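Local coordinates for protein iodotyrosine deiodinase (PDB 6PZ0) that uses FMN to catalyse the reductive removal of halogen from iodotyrosines and other halotyrosines, releasing free halide and tyrosine, at residues V136-P141 with E159-V164. Sequence-based numbering, arbitrary orientation.
Sequences VPYTPP and EVILPV. With FMN (flavin mononucleotide), chain C; TYR (tyrosine), chain D.
Tyr138 lies alongside Ile161, the two side chains pointing the same way, and Ile161 CB meets the edge of the phenol ring at CD2, 4.0 Å away. With CG anti to the backbone N (chi1 175°), the ring extends past Ile161, and its hydroxyl reaches Glu68, a residue that also binds the tyrosine ligand. The backbones of this pair are joined reciprocally: Tyr138 N donates to Ile161 O at 2.8 Å, and Ile161 N returns a bond to Tyr138 O at 3.0 Å. These two bonds define a single antiparallel bridge; with 136-140 and 159-163 running 126° apart, well short of antiparallel, the ladder goes no further between these segments. In this nitroreductase fold, 156-165 is an inner strand, bonded on its other side to strand 100-107, where a classic beta bulge sets Glu159 and Val160 opposite the single residue Val104. Apolar groups fill in around the bridge. Val160 CG2 sits 3.5 Å from Pro137 CA, Leu162 CD2 packs against the same CA, and the Val136 and Pro163 side chains meet at a slant, CG1 touching CD at 3.7 Å. The loop's other side meets the flavin. The other methyl of Val136, CG2, approaches FMN N1 at 3.4 Å, and Thr139 N gives FMN O4 a nearly straight bond (3.2 Å, 165°). Thr139 OG1 lies close to both FMN N5 and FMN O4, and Tyr112 of the second subunit packs on this threonine.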
loop_
_atom_site.group_PDB
_atom_site.type_symbol
_atom_site.label_atom_id
_atom_site.label_comp_id
_atom_site.label_asym_id
_atom_site.label_seq_id
_atom_site.Cartn_x
_atom_site.Cartn_y
_atom_site.Cartn_z
ATOM N N VAL A 136 -10.667 -8.226 -5.114
ATOM C CA VAL A 136 -10.669 -6.968 -5.855
ATOM C C VAL A 136 -10.764 -5.862 -4.812
ATOM O O VAL A 136 -11.562 -5.957 -3.895
ATOM C CB VAL A 136 -11.825 -6.847 -6.903
ATOM C CG1 VAL A 136 -13.165 -7.163 -6.303
ATOM C CG2 VAL A 136 -11.836 -5.453 -7.489
ATOM N N PRO A 137 -9.902 -4.837 -4.910
ATOM C CA PRO A 137 -10.037 -3.721 -3.980
ATOM C C PRO A 137 -11.226 -2.904 -4.384
ATOM O O PRO A 137 -11.152 -2.116 -5.315
ATOM C CB PRO A 137 -8.743 -2.943 -4.155
ATOM C CG PRO A 137 -7.805 -3.875 -4.843
ATOM C CD PRO A 137 -8.660 -4.742 -5.687
ATOM N N TYR A 138 -12.344 -3.153 -3.739
ATOM C CA TYR A 138 -13.568 -2.500 -4.152
ATOM C C TYR A 138 -13.766 -1.231 -3.342
ATOM O O TYR A 138 -13.794 -1.260 -2.119
ATOM C CB TYR A 138 -14.767 -3.435 -4.023
ATOM C CG TYR A 138 -15.999 -2.667 -4.352
ATOM C CD1 TYR A 138 -16.180 -2.124 -5.622
ATOM C CD2 TYR A 138 -16.960 -2.431 -3.393
ATOM C CE1 TYR A 138 -17.306 -1.377 -5.911
ATOM C CE2 TYR A 138 -18.070 -1.687 -3.667
ATOM C CZ TYR A 138 -18.244 -1.163 -4.935
ATOM O OH TYR A 138 -19.342 -0.402 -5.215
ATOM N N THR A 139 -13.923 -0.117 -4.052
ATOM C CA THR A 139 -14.030 1.185 -3.432
ATOM C C THR A 139 -15.254 1.902 -3.983
ATOM O O THR A 139 -15.170 2.536 -5.018
ATOM C CB THR A 139 -12.769 2.032 -3.694
ATOM O OG1 THR A 139 -12.570 2.161 -5.101
ATOM C CG2 THR A 139 -11.528 1.364 -3.097
ATOM N N PRO A 140 -16.401 1.793 -3.301
ATOM C CA PRO A 140 -17.597 2.519 -3.758
ATOM C C PRO A 140 -17.432 4.021 -3.572
ATOM O O PRO A 140 -16.557 4.445 -2.834
ATOM C CB PRO A 140 -18.699 1.982 -2.858
ATOM C CG PRO A 140 -17.973 1.606 -1.591
ATOM C CD PRO A 140 -16.620 1.118 -2.021
ATOM N N PRO A 141 -18.272 4.822 -4.233
ATOM C CA PRO A 141 -18.145 6.280 -4.182
ATOM C C PRO A 141 -18.265 6.840 -2.783
ATOM O O PRO A 141 -17.615 7.840 -2.466
ATOM C CB PRO A 141 -19.312 6.773 -5.042
ATOM C CG PRO A 141 -19.658 5.646 -5.931
ATOM C CD PRO A 141 -19.319 4.385 -5.173
ATOM N N GLU A 159 -11.431 1.682 4.478
ATOM C CA GLU A 159 -10.583 1.945 3.317
ATOM C C GLU A 159 -11.002 1.218 2.061
ATOM O O GLU A 159 -10.938 1.756 0.942
ATOM C CB GLU A 159 -9.158 1.553 3.636
ATOM C CG GLU A 159 -8.548 2.450 4.694
ATOM C CD GLU A 159 -8.284 3.848 4.182
ATOM O OE1 GLU A 159 -8.320 4.086 2.950
ATOM O OE2 GLU A 159 -8.044 4.730 5.019
ATOM N N VAL A 160 -11.355 -0.042 2.223
ATOM C CA VAL A 160 -11.614 -0.867 1.066
ATOM C C VAL A 160 -12.454 -2.056 1.455
ATOM O O VAL A 160 -12.361 -2.549 2.568
ATOM C CB VAL A 160 -10.283 -1.334 0.401
ATOM C CG1 VAL A 160 -9.468 -2.162 1.322
ATOM C CG2 VAL A 160 -10.528 -2.104 -0.886
ATOM N N ILE A 161 -13.282 -2.494 0.520
ATOM C CA ILE A 161 -13.987 -3.763 0.600
ATOM C C ILE A 161 -13.287 -4.759 -0.303
ATOM O O ILE A 161 -13.183 -4.526 -1.502
ATOM C CB ILE A 161 -15.462 -3.599 0.168
ATOM C CG1 ILE A 161 -16.155 -2.640 1.130
ATOM C CG2 ILE A 161 -16.183 -4.965 0.131
ATOM C CD1 ILE A 161 -17.465 -2.144 0.606
ATOM N N LEU A 162 -12.768 -5.837 0.283
ATOM C CA LEU A 162 -12.110 -6.896 -0.455
ATOM C C LEU A 162 -12.972 -8.132 -0.452
ATOM O O LEU A 162 -12.930 -8.901 0.489
ATOM C CB LEU A 162 -10.742 -7.225 0.157
ATOM C CG LEU A 162 -9.700 -6.120 0.106
ATOM C CD1 LEU A 162 -8.518 -6.486 0.981
ATOM C CD2 LEU A 162 -9.240 -5.954 -1.313
ATOM N N PRO A 163 -13.795 -8.316 -1.492
ATOM C CA PRO A 163 -14.475 -9.599 -1.629
ATOM C C PRO A 163 -13.401 -10.662 -1.787
ATOM O O PRO A 163 -12.459 -10.419 -2.526
ATOM C CB PRO A 163 -15.313 -9.445 -2.914
ATOM C CG PRO A 163 -15.307 -7.943 -3.202
ATOM C CD PRO A 163 -14.013 -7.444 -2.661
ATOM N N VAL A 164 -13.527 -11.783 -1.101
ATOM C CA VAL A 164 -12.527 -12.831 -1.132
ATOM C C VAL A 164 -13.224 -14.157 -1.325
ATOM O O VAL A 164 -14.219 -14.451 -0.670
ATOM C CB VAL A 164 -11.706 -12.861 0.162
ATOM C CG1 VAL A 164 -10.752 -14.028 0.153
ATOM C CG2 VAL A 164 -10.935 -11.573 0.306
HETATM N N1 FMN C . -12.159 -2.586 -9.277
HETATM C C2 FMN C . -13.502 -2.474 -9.348
HETATM O O2 FMN C . -14.133 -3.246 -10.043
HETATM N N3 FMN C . -14.133 -1.501 -8.637
HETATM C C4 FMN C . -13.452 -0.633 -7.831
HETATM O O4 FMN C . -14.079 0.229 -7.205
HETATM C C4A FMN C . -12.065 -0.739 -7.758
HETATM N N5 FMN C . -11.341 0.125 -6.963
HETATM C C5A FMN C . -9.971 -0.019 -6.870
HETATM C C6 FMN C . -9.268 0.851 -6.049
HETATM C C7 FMN C . -7.886 0.738 -5.936
HETATM C C7M FMN C . -7.155 1.683 -5.027
HETATM C C8 FMN C . -7.236 -0.256 -6.660
HETATM C C8M FMN C . -5.747 -0.394 -6.505
HETATM C C9 FMN C . -7.931 -1.130 -7.492
HETATM C C9A FMN C . -9.319 -1.009 -7.609
HETATM N N10 FMN C . -10.056 -1.864 -8.450
HETATM C C10 FMN C . -11.434 -1.732 -8.483
HETATM C "C1'" FMN C . -9.392 -2.941 -9.244
HETATM C "C2'" FMN C . -8.718 -2.340 -10.501
HETATM O "O2'" FMN C . -9.674 -2.069 -11.513
HETATM C "C3'" FMN C . -7.629 -3.276 -11.022
HETATM O "O3'" FMN C . -6.621 -3.328 -10.046
HETATM C "C4'" FMN C . -7.022 -2.832 -12.366
HETATM O "O4'" FMN C . -8.022 -2.899 -13.355
HETATM C "C5'" FMN C . -5.898 -3.755 -12.761
HETATM O "O5'" FMN C . -6.387 -5.074 -12.776
HETATM P P FMN C . -5.427 -6.259 -13.180
HETATM O O1P FMN C . -6.279 -7.532 -13.249
HETATM O O2P FMN C . -4.364 -6.426 -12.123
HETATM O O3P FMN C . -4.750 -5.943 -14.502
HETATM N N TYR D . -16.104 1.839 -8.137
HETATM C CA TYR D . -16.667 1.775 -9.492
HETATM C C TYR D . -16.976 0.341 -9.897
HETATM O O TYR D . -17.545 0.097 -10.971
HETATM C CB TYR D . -15.714 2.425 -10.496
HETATM C CG TYR D . -14.314 1.858 -10.562
HETATM C CD1 TYR D . -14.054 0.653 -11.194
HETATM C CD2 TYR D . -13.241 2.558 -10.028
HETATM C CE1 TYR D . -12.763 0.141 -11.268
HETATM C CE2 TYR D . -11.940 2.060 -10.120
HETATM C CZ TYR D . -11.721 0.854 -10.724
HETATM O OH TYR D . -10.438 0.362 -10.792
HETATM O OXT TYR D . -16.649 -0.595 -9.147
#